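Local coordinates for protein nudix hydrolase DR_0079 (Deinococcus radiodurans, PDB 2O5F) that hydrolyses nucleoside 5'-di- and triphosphates to monophosphates with Mg(2+) as cofactor, with a marked preference for CDP and CTP, at residues E7-L11 and Q21-T25; R35-A39 and Y78-F82; N38-R42 and L162-Y167; W49-R53 and A63-G69; T110-M116 and D158-L162. The contacts are given in a common frame with arbitrary orientation. Residues are numbered along the deposited sequence.

Contact 1: residues E7-L11 and Q21-T25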
# COMPACT_ATOMS: atom_id res chain seq x y z
N GLU A 7 -2.04 -9.04 15.18
CA GLU A 7 -2.34 -10.32 14.47
C GLU A 7 -3.84 -10.52 14.22
O GLU A 7 -4.23 -11.47 13.55
CB GLU A 7 -1.78 -11.50 15.27
CG GLU A 7 -2.17 -11.52 16.74
CD GLU A 7 -1.65 -12.74 17.46
OE1 GLU A 7 -1.77 -12.80 18.70
OE2 GLU A 7 -1.13 -13.66 16.78
N ARG A 8 -4.67 -9.63 14.77
CA ARG A 8 -6.11 -9.72 14.58
C ARG A 8 -6.58 -8.63 13.62
O ARG A 8 -6.15 -7.48 13.72
CB ARG A 8 -6.83 -9.58 15.92
CG ARG A 8 -8.30 -9.94 15.86
CD ARG A 8 -8.83 -10.27 17.25
NE ARG A 8 -8.08 -11.38 17.84
CZ ARG A 8 -8.34 -11.91 19.03
NH1 ARG A 8 -9.34 -11.44 19.76
NH2 ARG A 8 -7.60 -12.91 19.49
N LEU A 9 -7.46 -8.99 12.69
CA LEU A 9 -7.97 -8.05 11.71
C LEU A 9 -9.49 -7.93 11.80
O LEU A 9 -10.18 -8.85 12.26
CB LEU A 9 -7.61 -8.53 10.30
CG LEU A 9 -6.15 -8.94 10.07
CD1 LEU A 9 -5.98 -9.48 8.66
CD2 LEU A 9 -5.26 -7.75 10.32
N ASP A 10 -10.01 -6.78 11.37
CA ASP A 10 -11.45 -6.55 11.38
C ASP A 10 -12.03 -7.16 10.09
O ASP A 10 -11.40 -7.10 9.04
CB ASP A 10 -11.76 -5.05 11.40
CG ASP A 10 -11.76 -4.46 12.80
OD1 ASP A 10 -11.54 -3.23 12.92
OD2 ASP A 10 -11.98 -5.21 13.77
N LEU A 11 -13.20 -7.77 10.20
CA LEU A 11 -13.88 -8.34 9.04
C LEU A 11 -14.87 -7.27 8.59
O LEU A 11 -15.54 -6.65 9.42
CB LEU A 11 -14.64 -9.62 9.42
CG LEU A 11 -13.84 -10.90 9.66
CD1 LEU A 11 -14.74 -11.96 10.30
CD2 LEU A 11 -13.26 -11.40 8.34
N GLN A 21 -14.24 -10.13 13.51
CA GLN A 21 -12.78 -10.13 13.50
C GLN A 21 -12.23 -11.49 13.09
O GLN A 21 -12.93 -12.50 13.15
CB GLN A 21 -12.21 -9.79 14.89
CG GLN A 21 -12.24 -8.32 15.28
CD GLN A 21 -13.63 -7.83 15.63
OE1 GLN A 21 -14.39 -8.53 16.32
NE2 GLN A 21 -13.96 -6.62 15.19
N ILE A 22 -10.96 -11.51 12.69
CA ILE A 22 -10.33 -12.75 12.28
C ILE A 22 -8.82 -12.65 12.46
O ILE A 22 -8.24 -11.57 12.35
CB ILE A 22 -10.66 -13.08 10.81
CG1 ILE A 22 -10.12 -14.46 10.44
CG2 ILE A 22 -10.06 -12.02 9.88
CD1 ILE A 22 -10.52 -14.91 9.06
N LEU A 23 -8.20 -13.78 12.78
CA LEU A 23 -6.76 -13.82 12.95
C LEU A 23 -6.10 -13.78 11.58
O LEU A 23 -6.56 -14.44 10.64
CB LEU A 23 -6.34 -15.08 13.70
CG LEU A 23 -6.70 -15.15 15.18
CD1 LEU A 23 -6.40 -16.54 15.72
CD2 LEU A 23 -5.92 -14.09 15.95
N ARG A 24 -5.05 -12.99 11.47
CA ARG A 24 -4.29 -12.83 10.24
C ARG A 24 -3.82 -14.17 9.65
O ARG A 24 -3.74 -14.33 8.43
CB ARG A 24 -3.07 -11.94 10.52
CG ARG A 24 -2.03 -11.91 9.41
CD ARG A 24 -2.50 -11.11 8.22
NE ARG A 24 -1.50 -11.07 7.16
CZ ARG A 24 -1.19 -12.10 6.38
NH1 ARG A 24 -1.81 -13.26 6.53
NH2 ARG A 24 -0.26 -11.96 5.44
N THR A 25 -3.51 -15.12 10.52
CA THR A 25 -3.04 -16.43 10.08
C THR A 25 -4.13 -17.49 9.97
O THR A 25 -3.84 -18.66 9.72
CB THR A 25 -1.94 -16.96 11.03
OG1 THR A 25 -2.45 -17.02 12.37
CG2 THR A 25 -0.72 -16.05 10.99
O HOH W 1 -2.44 -14.05 13.49
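Strands 8-11 and 21-23 run antiparallel, their axes 4.5 Å apart at closest approach and their directions 145° apart. Leu9 and Ile22 form the hydrogen-bonded pair, with Leu9 N donating to Ile22 O (2.7 Å) and Ile22 N to Leu9 O (2.8 Å); Arg8 with Leu23 and Asp10 with Gln21 are the flanking non-hydrogen-bonded pairs. Just beyond the strands Arg24 N donates to Glu7 O at 2.7 Å, and a water bridges Glu7 O (3.1 Å) to Thr25 OG1 (3.2 Å). The side chains separate onto two faces. On one, Ile22 CG2 packs against Leu11 CD2 (3.6 Å) and lies 4.3 Å from Leu9 CB, while Leu9 CD1 meets the aliphatic part of Arg24 at CD (3.9 Å). The other face is more polar: Gln21 NE2 donates to Asp10 OD2 at 2.8 Å, and Leu23 CD2 lies at the edge of the Arg8 guanidinium, 3.9 Å from NE. The two strands make a beta hairpin at the periphery of the molecule. Asp10 fastens it to the chain between strand 68-71 and helix 78-90 through hydrogen bonds with Ser74 OG and Gly75 N, and Arg24 rests on Trp31 in the loop leading to strand 35-42.

Contact 2: residues R35-A39 and Y78-F82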
# COMPACT_ATOMS: atom_id res chain seq x y z
N ARG A 35 -9.43 -5.11 5.42
CA ARG A 35 -8.94 -3.81 4.98
C ARG A 35 -7.42 -3.67 5.02
O ARG A 35 -6.75 -4.17 5.92
CB ARG A 35 -9.58 -2.71 5.85
CG ARG A 35 -11.08 -2.91 6.05
CD ARG A 35 -11.86 -1.65 6.46
NE ARG A 35 -11.74 -1.30 7.86
CZ ARG A 35 -12.66 -0.63 8.56
NH1 ARG A 35 -13.80 -0.22 8.00
NH2 ARG A 35 -12.44 -0.37 9.84
N VAL A 36 -6.87 -3.00 4.01
CA VAL A 36 -5.44 -2.75 3.93
C VAL A 36 -5.24 -1.28 3.55
O VAL A 36 -6.18 -0.60 3.15
CB VAL A 36 -4.75 -3.63 2.85
CG1 VAL A 36 -4.92 -5.11 3.20
CG2 VAL A 36 -5.32 -3.33 1.47
N VAL A 37 -4.02 -0.80 3.70
CA VAL A 37 -3.70 0.57 3.31
C VAL A 37 -2.52 0.47 2.35
O VAL A 37 -1.70 -0.45 2.45
CB VAL A 37 -3.30 1.46 4.53
CG1 VAL A 37 -4.55 1.93 5.28
CG2 VAL A 37 -2.38 0.69 5.47
N ASN A 38 -2.46 1.40 1.41
CA ASN A 38 -1.39 1.43 0.43
C ASN A 38 -1.07 2.90 0.22
O ASN A 38 -1.96 3.75 0.30
CB ASN A 38 -1.82 0.79 -0.88
CG ASN A 38 -1.82 -0.73 -0.83
OD1 ASN A 38 -0.79 -1.35 -0.58
ND2 ASN A 38 -2.97 -1.34 -1.06
N ALA A 39 0.20 3.21 -0.01
CA ALA A 39 0.58 4.60 -0.24
C ALA A 39 1.75 4.67 -1.19
O ALA A 39 2.55 3.73 -1.29
CB ALA A 39 0.92 5.29 1.07
N TYR A 78 -8.02 3.62 9.09
CA TYR A 78 -7.13 3.63 7.94
C TYR A 78 -5.92 4.53 8.15
O TYR A 78 -4.78 4.14 7.88
CB TYR A 78 -7.89 4.07 6.68
CG TYR A 78 -8.80 3.01 6.08
CD1 TYR A 78 -8.28 1.97 5.31
CD2 TYR A 78 -10.18 3.06 6.26
CE1 TYR A 78 -9.11 1.01 4.73
CE2 TYR A 78 -11.03 2.11 5.70
CZ TYR A 78 -10.49 1.09 4.93
OH TYR A 78 -11.31 0.16 4.35
N GLU A 79 -6.15 5.74 8.65
CA GLU A 79 -5.06 6.69 8.88
C GLU A 79 -4.05 6.15 9.90
O GLU A 79 -2.84 6.30 9.73
CB GLU A 79 -5.62 8.03 9.38
CG GLU A 79 -4.57 9.14 9.46
CD GLU A 79 -5.10 10.42 10.07
OE1 GLU A 79 -6.32 10.69 9.92
OE2 GLU A 79 -4.31 11.17 10.68
N GLU A 80 -4.55 5.52 10.97
CA GLU A 80 -3.67 4.98 11.98
C GLU A 80 -2.80 3.86 11.42
O GLU A 80 -1.62 3.75 11.76
CB GLU A 80 -4.48 4.47 13.18
CG GLU A 80 -5.17 5.59 13.95
CD GLU A 80 -6.18 5.09 14.96
OE1 GLU A 80 -6.51 3.88 14.91
OE2 GLU A 80 -6.63 5.90 15.80
N ALA A 81 -3.37 3.03 10.56
CA ALA A 81 -2.61 1.94 9.97
C ALA A 81 -1.53 2.53 9.06
O ALA A 81 -0.40 2.03 9.00
CB ALA A 81 -3.53 1.02 9.17
N PHE A 82 -1.90 3.59 8.36
CA PHE A 82 -0.98 4.28 7.45
C PHE A 82 0.20 4.82 8.24
O PHE A 82 1.35 4.56 7.91
CB PHE A 82 -1.74 5.40 6.72
CG PHE A 82 -0.88 6.26 5.84
CD1 PHE A 82 0.19 5.74 5.14
CD2 PHE A 82 -1.18 7.62 5.68
CE1 PHE A 82 0.97 6.54 4.30
CE2 PHE A 82 -0.41 8.43 4.85
CZ PHE A 82 0.66 7.89 4.16
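Tyr78, Val37 and Arg35 bring together the start of helix 78-90 and strand 35-42. The ring of Tyr78 reaches down to the strand although its CA-to-CB bond points sideways: Val37 CG1 approaches the ring edge, 3.7 Å from Tyr78 CD1, and Val36 O lies near the ring plane, 3.7 Å from Tyr78 CE1. Val37 points toward the helix and fills the space beneath its first turn, with CG1 3.4 Å from Tyr78 O and CG2 3.9 Å from Ala81 CB. That turn is closed by the bond from Phe82 N to Tyr78 O (3.0 Å). These helical residues belong to the Nudix box, whose helix also carries Glu85 and Glu89, the inferred Mg(2+) ligands; the side chain of Val37 is about 4 Å from that of Glu85, so the contact seats the helix that probably binds the metal on the sheet of the Nudix fold. The segment axes cross at -56° and approach to 8.3 Å. Arg35 lays one face of its guanidinium over Tyr78 CE2, while the Tyr78 hydroxyl hydrogen-bonds to Asp16 OD2. Further along the strand, Ala39 CB meets Phe82 CE1 at 3.5 Å, and the Phe82 ring also stacks with Tyr119 of strand 115-122.

Contact 3: residues N38-R42 and L162-Y167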
# COMPACT_ATOMS: atom_id res chain seq x y z
N ASN A 38 -2.46 1.40 1.41
CA ASN A 38 -1.39 1.43 0.43
C ASN A 38 -1.07 2.90 0.22
O ASN A 38 -1.96 3.75 0.30
CB ASN A 38 -1.82 0.79 -0.88
CG ASN A 38 -1.82 -0.73 -0.83
OD1 ASN A 38 -0.79 -1.35 -0.58
ND2 ASN A 38 -2.97 -1.34 -1.06
N ALA A 39 0.20 3.21 -0.01
CA ALA A 39 0.58 4.60 -0.24
C ALA A 39 1.75 4.67 -1.19
O ALA A 39 2.55 3.73 -1.29
CB ALA A 39 0.92 5.29 1.07
N PHE A 40 1.83 5.79 -1.89
CA PHE A 40 2.89 6.06 -2.82
C PHE A 40 3.59 7.33 -2.37
O PHE A 40 2.94 8.30 -1.99
CB PHE A 40 2.33 6.27 -4.23
CG PHE A 40 1.86 5.02 -4.89
CD1 PHE A 40 2.77 4.06 -5.31
CD2 PHE A 40 0.50 4.80 -5.11
CE1 PHE A 40 2.34 2.89 -5.95
CE2 PHE A 40 0.06 3.63 -5.74
CZ PHE A 40 0.98 2.67 -6.16
N LEU A 41 4.91 7.30 -2.40
CA LEU A 41 5.72 8.45 -2.05
C LEU A 41 6.09 9.05 -3.41
O LEU A 41 6.76 8.40 -4.21
CB LEU A 41 6.98 8.00 -1.32
CG LEU A 41 8.01 9.08 -0.96
CD1 LEU A 41 7.42 10.00 0.10
CD2 LEU A 41 9.28 8.43 -0.44
N ARG A 42 5.64 10.27 -3.69
CA ARG A 42 5.95 10.90 -4.97
C ARG A 42 6.76 12.18 -4.80
O ARG A 42 6.44 13.02 -3.95
CB ARG A 42 4.67 11.21 -5.75
CG ARG A 42 4.93 11.77 -7.15
CD ARG A 42 3.65 12.19 -7.85
NE ARG A 42 2.92 13.17 -7.07
CZ ARG A 42 1.81 13.79 -7.49
NH1 ARG A 42 1.31 13.53 -8.69
NH2 ARG A 42 1.21 14.67 -6.70
N LEU A 162 -3.14 -0.39 -9.02
CA LEU A 162 -3.17 0.81 -8.19
C LEU A 162 -2.55 2.00 -8.91
O LEU A 162 -3.05 3.13 -8.83
CB LEU A 162 -2.42 0.59 -6.87
CG LEU A 162 -3.16 -0.23 -5.81
CD1 LEU A 162 -2.28 -0.39 -4.58
CD2 LEU A 162 -4.47 0.51 -5.43
N VAL A 163 -1.46 1.75 -9.63
CA VAL A 163 -0.78 2.81 -10.37
C VAL A 163 -1.68 3.33 -11.49
O VAL A 163 -1.81 4.54 -11.68
CB VAL A 163 0.55 2.32 -10.96
CG1 VAL A 163 1.12 3.37 -11.93
CG2 VAL A 163 1.54 2.05 -9.85
N ARG A 164 -2.30 2.41 -12.22
CA ARG A 164 -3.18 2.80 -13.31
C ARG A 164 -4.44 3.52 -12.81
O ARG A 164 -4.85 4.53 -13.39
CB ARG A 164 -3.58 1.58 -14.15
CG ARG A 164 -2.46 1.04 -15.02
CD ARG A 164 -2.98 0.10 -16.09
NE ARG A 164 -2.00 -0.09 -17.16
CZ ARG A 164 -1.06 -1.02 -17.15
NH1 ARG A 164 -0.96 -1.87 -16.14
NH2 ARG A 164 -0.19 -1.09 -18.16
N ARG A 165 -5.05 3.02 -11.74
CA ARG A 165 -6.26 3.66 -11.23
C ARG A 165 -5.99 4.99 -10.53
O ARG A 165 -6.82 5.90 -10.60
CB ARG A 165 -7.00 2.73 -10.28
CG ARG A 165 -7.72 1.57 -10.96
CD ARG A 165 -8.37 0.67 -9.93
NE ARG A 165 -9.10 -0.45 -10.54
CZ ARG A 165 -10.29 -0.34 -11.13
NH1 ARG A 165 -10.89 0.84 -11.20
NH2 ARG A 165 -10.87 -1.41 -11.66
N CYS A 166 -4.84 5.11 -9.88
CA CYS A 166 -4.53 6.34 -9.16
C CYS A 166 -3.83 7.41 -9.99
O CYS A 166 -3.95 8.60 -9.71
CB CYS A 166 -3.68 6.03 -7.92
SG CYS A 166 -4.54 5.05 -6.67
N TYR A 167 -3.08 6.99 -11.00
CA TYR A 167 -2.37 7.93 -11.86
C TYR A 167 -2.71 7.71 -13.33
O TYR A 167 -2.08 6.91 -14.02
CB TYR A 167 -0.85 7.81 -11.66
CG TYR A 167 -0.38 8.09 -10.25
CD1 TYR A 167 -0.20 7.05 -9.33
CD2 TYR A 167 -0.15 9.39 -9.81
CE1 TYR A 167 0.20 7.31 -8.01
CE2 TYR A 167 0.25 9.66 -8.51
CZ TYR A 167 0.42 8.62 -7.61
OH TYR A 167 0.78 8.89 -6.31
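Asn38 begins the contact, pointing toward helix 159-166 with its ND2 3.7 Å from Leu162 CD1. Ala39 and Leu41 point away from this helix, as the alternation of a strand requires, leaving Asn38, Phe40 and Arg42 to face it. Phe40 is the centre of the interface. Its ring tip inserts against the helix, with CZ 4.0 Å from Leu162 CB and 3.8 Å from Val163 CG2, and Tyr167 comes in from the helix C-terminal end. There the tyrosine directs its ring edge at the Phe40 face in an offset edge-to-face pair, with centroids 5.8 Å apart and planes at 74°. Tyr167 is the first residue to leave helical geometry, but its N still bonds to Val163 O (2.8 Å). At the end of the strand Arg42 NH1 lies near the plane of the Tyr167 ring, 4.0 Å from CE2. Both polar ends converge on Glu120 of strand 115-122: Arg42 by a salt bridge, Tyr167 OH by a hydrogen bond. The segment axes cross at -73° with a closest approach of 10.9 Å, a gap bridged by the large side chains. Such a helix covering the sheet opposite the Nudix-box helix fits the alpha/beta/alpha sandwich of the Nudix fold.

Contact 4: residues W49-R53 and A63-G69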
# COMPACT_ATOMS: atom_id res chain seq x y z
N TRP A 49 8.57 6.38 -5.31
CA TRP A 49 9.67 5.58 -4.76
C TRP A 49 9.14 4.17 -4.62
O TRP A 49 8.28 3.88 -3.78
CB TRP A 49 10.13 6.10 -3.41
CG TRP A 49 11.42 5.46 -2.96
CD1 TRP A 49 12.68 5.73 -3.42
CD2 TRP A 49 11.57 4.42 -1.98
NE1 TRP A 49 13.61 4.92 -2.79
CE2 TRP A 49 12.95 4.11 -1.91
CE3 TRP A 49 10.67 3.72 -1.16
CZ2 TRP A 49 13.45 3.12 -1.05
CZ3 TRP A 49 11.18 2.74 -0.30
CH2 TRP A 49 12.56 2.45 -0.26
N ILE A 50 9.67 3.27 -5.44
CA ILE A 50 9.21 1.89 -5.44
C ILE A 50 10.22 0.94 -4.81
O ILE A 50 11.31 0.73 -5.36
CB ILE A 50 8.91 1.44 -6.89
CG1 ILE A 50 7.87 2.37 -7.52
CG2 ILE A 50 8.41 0.00 -6.89
CD1 ILE A 50 6.54 2.41 -6.75
N PRO A 51 9.86 0.36 -3.66
CA PRO A 51 10.80 -0.56 -3.02
C PRO A 51 10.72 -1.95 -3.61
O PRO A 51 9.83 -2.26 -4.40
CB PRO A 51 10.37 -0.54 -1.56
CG PRO A 51 8.88 -0.37 -1.65
CD PRO A 51 8.72 0.65 -2.78
N ARG A 52 11.68 -2.78 -3.22
CA ARG A 52 11.75 -4.16 -3.65
C ARG A 52 11.49 -4.96 -2.38
O ARG A 52 12.31 -4.96 -1.46
CB ARG A 52 13.13 -4.46 -4.21
CG ARG A 52 13.14 -5.58 -5.21
CD ARG A 52 14.52 -5.75 -5.82
NE ARG A 52 14.41 -6.05 -7.24
CZ ARG A 52 13.90 -5.22 -8.14
NH1 ARG A 52 13.46 -4.03 -7.77
NH2 ARG A 52 13.84 -5.58 -9.41
N ARG A 53 10.32 -5.59 -2.34
CA ARG A 53 9.85 -6.40 -1.21
C ARG A 53 9.29 -7.73 -1.73
O ARG A 53 8.09 -7.99 -1.51
CB ARG A 53 8.72 -5.68 -0.47
CG ARG A 53 9.09 -4.34 0.12
CD ARG A 53 7.84 -3.58 0.54
NE ARG A 53 8.18 -2.37 1.28
CZ ARG A 53 7.33 -1.38 1.52
NH1 ARG A 53 6.08 -1.45 1.08
NH2 ARG A 53 7.73 -0.32 2.21
N ALA A 63 10.47 -8.44 -5.09
CA ALA A 63 9.34 -7.99 -5.90
C ALA A 63 9.04 -6.51 -5.68
O ALA A 63 9.14 -6.00 -4.57
CB ALA A 63 8.10 -8.81 -5.58
N LEU A 64 8.68 -5.82 -6.77
CA LEU A 64 8.32 -4.40 -6.71
C LEU A 64 7.03 -4.28 -5.90
O LEU A 64 6.17 -5.16 -5.97
CB LEU A 64 8.08 -3.87 -8.12
CG LEU A 64 9.28 -3.92 -9.07
CD1 LEU A 64 8.82 -3.79 -10.51
CD2 LEU A 64 10.24 -2.81 -8.69
N ASP A 65 6.88 -3.19 -5.16
CA ASP A 65 5.67 -3.02 -4.35
C ASP A 65 5.35 -1.54 -4.15
O ASP A 65 6.09 -0.68 -4.63
CB ASP A 65 5.88 -3.69 -2.99
CG ASP A 65 4.59 -3.87 -2.21
OD1 ASP A 65 3.50 -3.70 -2.79
OD2 ASP A 65 4.68 -4.19 -1.00
N VAL A 66 4.25 -1.25 -3.47
CA VAL A 66 3.89 0.14 -3.19
C VAL A 66 4.93 0.65 -2.20
O VAL A 66 5.61 -0.14 -1.53
CB VAL A 66 2.48 0.26 -2.52
CG1 VAL A 66 1.38 -0.10 -3.51
CG2 VAL A 66 2.41 -0.66 -1.29
N SER A 67 5.05 1.97 -2.09
CA SER A 67 6.00 2.58 -1.16
C SER A 67 5.76 2.13 0.28
O SER A 67 6.70 1.80 1.00
CB SER A 67 5.89 4.10 -1.23
OG SER A 67 6.01 4.58 -2.57
N VAL A 68 4.49 2.14 0.68
CA VAL A 68 4.08 1.76 2.04
C VAL A 68 2.79 0.96 1.93
O VAL A 68 1.85 1.39 1.28
CB VAL A 68 3.76 2.99 2.92
CG1 VAL A 68 3.65 2.56 4.38
CG2 VAL A 68 4.79 4.07 2.74
N GLY A 69 2.73 -0.20 2.58
CA GLY A 69 1.50 -0.98 2.51
C GLY A 69 1.38 -2.04 3.57
O GLY A 69 2.37 -2.64 3.98
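This contact lies at the entry to the Nudix box, which begins at Gly69, and its two segments flank a part of the chain that includes the unmodelled residues 54-60. Backbone hydrogen bonds from Arg53 N to Ala63 O (2.6 Å) and from Asp65 N to Pro51 O (3.2 Å) frame a single bridge between Arg52 and Leu64. Farther along, Ser67 OG donates to Trp49 O at 2.7 Å. Arg53 folds back along the incoming chain: NH2 makes a weak hydrogen bond to Ser67 O (2.6 Å), and NH1 a long salt bridge to Asp65 OD2 (3.7 Å), which also pairs with Lys156. Ile50 CG2 packs on Leu64 CD2 at 3.8 Å. Ser67 and Val68 both face Ala39 in a classic beta bulge where strand 68-71 joins strand 35-42. Val68 touches the inferred Mg(2+) ligands Glu85 and Glu89 on helix 78-90, whereas Ile50 and Leu64 pack against Leu145 of helix 142-151.

Contact 5: residues T110-M116 and D158-L162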
# COMPACT_ATOMS: atom_id res chain seq x y z
N THR A 110 -13.43 -3.66 -8.28
CA THR A 110 -12.16 -3.62 -8.99
C THR A 110 -11.53 -5.00 -8.88
O THR A 110 -12.16 -5.94 -8.37
CB THR A 110 -11.18 -2.65 -8.31
OG1 THR A 110 -10.90 -3.11 -6.98
CG2 THR A 110 -11.76 -1.24 -8.25
N THR A 111 -10.30 -5.15 -9.35
CA THR A 111 -9.63 -6.44 -9.20
C THR A 111 -8.58 -6.35 -8.10
O THR A 111 -7.63 -7.13 -8.06
CB THR A 111 -8.97 -6.95 -10.52
OG1 THR A 111 -8.38 -5.86 -11.23
CG2 THR A 111 -10.01 -7.64 -11.39
N LEU A 112 -8.76 -5.38 -7.20
CA LEU A 112 -7.85 -5.21 -6.07
C LEU A 112 -8.25 -6.24 -5.01
O LEU A 112 -9.42 -6.61 -4.90
CB LEU A 112 -7.92 -3.78 -5.52
CG LEU A 112 -7.40 -2.71 -6.48
CD1 LEU A 112 -7.75 -1.32 -5.94
CD2 LEU A 112 -5.88 -2.84 -6.66
N SER A 113 -7.26 -6.69 -4.25
CA SER A 113 -7.44 -7.73 -3.23
C SER A 113 -8.31 -7.48 -1.99
O SER A 113 -9.01 -8.39 -1.54
CB SER A 113 -6.06 -8.17 -2.74
OG SER A 113 -5.35 -7.07 -2.22
N SER A 114 -8.27 -6.27 -1.44
CA SER A 114 -9.02 -5.92 -0.24
C SER A 114 -9.59 -4.52 -0.30
O SER A 114 -9.33 -3.77 -1.24
CB SER A 114 -8.10 -5.97 0.99
OG SER A 114 -7.36 -7.16 1.07
N PHE A 115 -10.37 -4.17 0.72
CA PHE A 115 -10.91 -2.84 0.83
C PHE A 115 -9.68 -2.01 1.17
O PHE A 115 -8.80 -2.48 1.89
CB PHE A 115 -11.94 -2.78 1.95
CG PHE A 115 -13.31 -3.19 1.50
CD1 PHE A 115 -14.13 -2.29 0.83
CD2 PHE A 115 -13.77 -4.49 1.71
CE1 PHE A 115 -15.39 -2.67 0.37
CE2 PHE A 115 -15.02 -4.88 1.25
CZ PHE A 115 -15.84 -3.96 0.58
N MET A 116 -9.61 -0.80 0.66
CA MET A 116 -8.43 -0.02 0.94
C MET A 116 -8.54 1.47 0.70
O MET A 116 -9.40 1.96 -0.03
CB MET A 116 -7.27 -0.53 0.08
CG MET A 116 -7.52 -0.43 -1.42
SD MET A 116 -6.08 -0.95 -2.39
CE MET A 116 -6.17 -2.73 -2.27
N ASP A 158 -1.32 -6.20 -6.74
CA ASP A 158 -2.16 -5.04 -7.01
C ASP A 158 -1.42 -3.77 -7.37
O ASP A 158 -2.04 -2.72 -7.57
CB ASP A 158 -3.08 -4.75 -5.81
CG ASP A 158 -4.09 -5.86 -5.56
OD1 ASP A 158 -4.52 -6.52 -6.53
OD2 ASP A 158 -4.46 -6.03 -4.39
N LEU A 159 -0.10 -3.85 -7.46
CA LEU A 159 0.70 -2.67 -7.77
C LEU A 159 0.33 -2.02 -9.10
O LEU A 159 0.04 -0.83 -9.14
CB LEU A 159 2.19 -3.02 -7.75
CG LEU A 159 3.15 -1.87 -8.06
CD1 LEU A 159 2.90 -0.70 -7.11
CD2 LEU A 159 4.58 -2.38 -7.92
N ALA A 160 0.32 -2.80 -10.18
CA ALA A 160 -0.00 -2.27 -11.49
C ALA A 160 -1.37 -1.59 -11.52
O ALA A 160 -1.50 -0.46 -11.99
CB ALA A 160 0.06 -3.37 -12.55
N GLU A 161 -2.40 -2.28 -11.00
CA GLU A 161 -3.75 -1.72 -10.99
C GLU A 161 -3.84 -0.44 -10.16
O GLU A 161 -4.53 0.51 -10.54
CB GLU A 161 -4.76 -2.77 -10.47
CG GLU A 161 -6.20 -2.25 -10.32
CD GLU A 161 -7.24 -3.36 -10.16
OE1 GLU A 161 -6.88 -4.50 -9.82
OE2 GLU A 161 -8.45 -3.09 -10.35
N LEU A 162 -3.14 -0.39 -9.02
CA LEU A 162 -3.17 0.81 -8.19
C LEU A 162 -2.55 2.00 -8.91
O LEU A 162 -3.05 3.13 -8.83
CB LEU A 162 -2.42 0.59 -6.87
CG LEU A 162 -3.16 -0.23 -5.81
CD1 LEU A 162 -2.28 -0.39 -4.58
CD2 LEU A 162 -4.47 0.51 -5.43
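Asp158, just ahead of helix 159-166, grips the loop that leads into strand 115-122. Its OD2 accepts two hydrogen bonds from one residue, from Ser113 N at 2.9 Å and from Ser113 OG at 2.6 Å, while its CB packs against Leu112 CD2 at 3.5 Å. Asp158 O also receives Leu162 N (3.0 Å), beginning the helical bonding. Leu159 points away from the loop and Ala160 is out of its reach, so the next contact comes at Glu161, one turn on. The carboxylate of Glu161 spans Thr111: OE2 accepts from Thr111 N (2.9 Å) and OE1 from Thr111 OG1, a very short bond of 2.5 Å. OE2 also forms a salt bridge with Arg165 on the next turn of the helix. Within the loop, Thr110 OG1 accepts from Leu112 N (3.1 Å) in an ST turn, and also bonds to Ser106 O. Leu162 supplies the apolar part, its CD2 lying 3.8 Å from Leu112 CD1 and 3.7 Å from Met116 SD, with Phe105 of strand 98-105 touching all three side chains. Two carboxylates, each accepting from a backbone amide and the hydroxyl of the same residue, thus fix the path of the loop at Thr111 and Ser113, while Leu112 between them packs inward; the loop meets the negative charges with polar hydrogens rather than with a cation.

Overall arrangement
From the N terminus, contact 1 closes first, a short hairpin loop completed before the others open; it touches contact 2 where Asp10 nears Arg35. Strand 35-42 then serves contacts 2 and 3, which share Asn38 and Ala39. Contact 2 closes at the Nudix-box helix, and contact 4 nests within its loop, tying strand 48-52 to the chain entering strand 68-71, beside strand 35-42 in the sheet. Contact 3 spans nearly all the remaining chain, closing at helix 159-166, and encloses contacts 4 and 5. Contact 5 follows contact 2 in series and shares Leu162 with contact 3, so the C-terminal helix holds both strand 35-42 and the approach to strand 115-122.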